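PDB 2WMY: putative acid phosphatase WZB from Escherichia coli, which probably removes phosphate from phosphotyrosine in proteins, releasing tyrosine and inorganic phosphate. Local coordinates for residues D83-M88 / G105-F110. The protein carries 1 engineered substitution. Residues are numbered along the deposited sequence; the frame is centred on the assembly and turned at random.
Sequences DLLLVM and GKTMLF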
loop_
_atom_site.group_PDB
_atom_site.type_symbol
_atom_site.label_atom_id
_atom_site.label_comp_id
_atom_site.label_asym_id
_atom_site.label_seq_id
_atom_site.Cartn_x
_atom_site.Cartn_y
_atom_site.Cartn_z
ATOM N N ASP A 83 -6.047 11.568 4.837
ATOM C CA ASP A 83 -5.531 12.065 6.110
ATOM C C ASP A 83 -4.205 11.415 6.471
ATOM O O ASP A 83 -3.475 11.915 7.329
ATOM C CB ASP A 83 -6.536 11.807 7.230
ATOM C CG ASP A 83 -7.910 12.366 6.920
ATOM O OD1 ASP A 83 -7.996 13.482 6.361
ATOM O OD2 ASP A 83 -8.905 11.684 7.241
ATOM N N LEU A 84 -3.902 10.302 5.811
ATOM C CA LEU A 84 -2.715 9.521 6.121
ATOM C C LEU A 84 -2.223 8.748 4.890
ATOM O O LEU A 84 -2.997 8.054 4.226
ATOM C CB LEU A 84 -3.024 8.545 7.263
ATOM C CG LEU A 84 -1.930 7.551 7.652
ATOM C CD1 LEU A 84 -0.796 8.269 8.383
ATOM C CD2 LEU A 84 -2.503 6.450 8.518
ATOM N N LEU A 85 -0.931 8.883 4.597
ATOM C CA LEU A 85 -0.290 8.151 3.516
ATOM C C LEU A 85 0.621 7.085 4.112
ATOM O O LEU A 85 1.392 7.358 5.036
ATOM C CB LEU A 85 0.550 9.094 2.640
ATOM C CG LEU A 85 -0.111 10.008 1.603
ATOM C CD1 LEU A 85 -1.243 10.809 2.194
ATOM C CD2 LEU A 85 0.934 10.934 0.983
ATOM N N LEU A 86 0.539 5.875 3.575
ATOM C CA LEU A 86 1.408 4.793 4.005
ATOM C C LEU A 86 2.207 4.293 2.812
ATOM O O LEU A 86 1.634 3.781 1.848
ATOM C CB LEU A 86 0.585 3.662 4.638
ATOM C CG LEU A 86 -0.082 4.043 5.966
ATOM C CD1 LEU A 86 -0.875 2.886 6.533
ATOM C CD2 LEU A 86 0.967 4.518 6.974
ATOM N N VAL A 87 3.525 4.457 2.871
ATOM C CA VAL A 87 4.380 4.088 1.747
ATOM C C VAL A 87 5.230 2.867 2.071
ATOM O O VAL A 87 5.514 2.590 3.232
ATOM C CB VAL A 87 5.282 5.240 1.273
ATOM C CG1 VAL A 87 4.467 6.497 1.023
ATOM C CG2 VAL A 87 6.389 5.506 2.280
ATOM N N MET A 88 5.628 2.142 1.030
ATOM C CA MET A 88 6.256 0.844 1.207
ATOM C C MET A 88 7.735 0.972 1.551
ATOM O O MET A 88 8.245 0.247 2.399
ATOM C CB MET A 88 6.054 -0.010 -0.050
ATOM C CG MET A 88 4.589 -0.308 -0.364
ATOM S SD MET A 88 3.823 -1.242 0.979
ATOM C CE MET A 88 2.077 -0.974 0.648
ATOM N N GLY A 105 4.210 15.462 5.955
ATOM C CA GLY A 105 3.911 15.513 7.375
ATOM C C GLY A 105 2.872 14.515 7.860
ATOM O O GLY A 105 2.655 14.360 9.067
ATOM N N LYS A 106 2.219 13.840 6.924
ATOM C CA LYS A 106 1.204 12.853 7.263
ATOM C C LYS A 106 1.517 11.531 6.564
ATOM O O LYS A 106 0.643 10.705 6.344
ATOM C CB LYS A 106 -0.184 13.350 6.860
ATOM C CG LYS A 106 -0.339 13.567 5.365
ATOM C CD LYS A 106 -1.768 13.940 4.984
ATOM C CE LYS A 106 -1.782 14.659 3.647
ATOM N NZ LYS A 106 -3.150 14.926 3.128
ATOM N N THR A 107 2.783 11.350 6.215
ATOM C CA THR A 107 3.236 10.129 5.576
ATOM C C THR A 107 4.063 9.281 6.543
ATOM O O THR A 107 4.921 9.791 7.263
ATOM C CB THR A 107 4.084 10.438 4.329
ATOM O OG1 THR A 107 3.321 11.235 3.419
ATOM C CG2 THR A 107 4.498 9.150 3.628
ATOM N N MET A 108 3.785 7.983 6.561
ATOM C CA MET A 108 4.595 7.036 7.318
ATOM C C MET A 108 4.747 5.737 6.530
ATOM O O MET A 108 4.026 5.497 5.560
ATOM C CB MET A 108 3.986 6.776 8.696
ATOM C CG MET A 108 3.936 8.033 9.596
ATOM S SD MET A 108 2.991 7.765 11.110
ATOM C CE MET A 108 4.061 6.634 12.002
ATOM N N LEU A 109 5.712 4.919 6.925
ATOM C CA LEU A 109 5.907 3.629 6.284
ATOM C C LEU A 109 4.751 2.690 6.600
ATOM O O LEU A 109 4.192 2.729 7.692
ATOM C CB LEU A 109 7.227 3.019 6.733
ATOM C CG LEU A 109 8.406 3.856 6.240
ATOM C CD1 LEU A 109 9.683 3.526 7.011
ATOM C CD2 LEU A 109 8.586 3.635 4.749
ATOM N N PHE A 110 4.392 1.857 5.631
ATOM C CA PHE A 110 3.372 0.848 5.839
ATOM C C PHE A 110 3.798 -0.114 6.950
ATOM O O PHE A 110 2.990 -0.508 7.784
ATOM C CB PHE A 110 3.105 0.080 4.547
ATOM C CG PHE A 110 1.796 -0.648 4.551
ATOM C CD1 PHE A 110 0.652 -0.035 4.075
ATOM C CD2 PHE A 110 1.704 -1.932 5.059
ATOM C CE1 PHE A 110 -0.553 -0.687 4.091
ATOM C CE2 PHE A 110 0.496 -2.594 5.075
ATOM C CZ PHE A 110 -0.631 -1.974 4.591
#
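Over one face of the Phe110 ring lies the methyl of Met88, CE standing 4.2 Å from the ring centroid in a CH-pi contact, while SD sits obliquely in a Met-aromatic contact. The bend at chi2 of Met88 (-61°) brings SD near Phe110 CB and CE over the ring face. Leu86 CB approaches the same ring obliquely, 3.7 Å from Phe110 CD1, and Leu137 and Ser141 of helix 127-147 also touch the Phe110 side chain. Because Met88 also touches Val13 and the predicted nucleophile Cys15 on strand 10-15, an alanine here would probably uncover that face of the Phe110 ring and open a gap beside Cys15 and Val13. Strands 84-87 and 107-109 run parallel, joined through helix 90-99 as a beta-alpha-beta unit, with 107-109 at the edge of the four-stranded sheet. Four backbone hydrogen bonds link the segments: Leu85 N to Lys106 O, Met108 N to Leu85 O (169°), Val87 N to Met108 O, and Phe110 N to Val87 O (2.7 Å). On the side covered by helix 90-99, Val87 CG1 meets Thr107 CG2 at 3.7 Å, and Val87 CG2 meets Leu109 CD2. Thr107 OG1, hydrogen-bonded to Ala103 O, lies against Leu85 CD2. The Lys106 chain, extended beyond CG, passes Asp83 O, its CD 3.5 Å away, and NZ is hydrogen-bonded to Tyr82 O and Ala79 O.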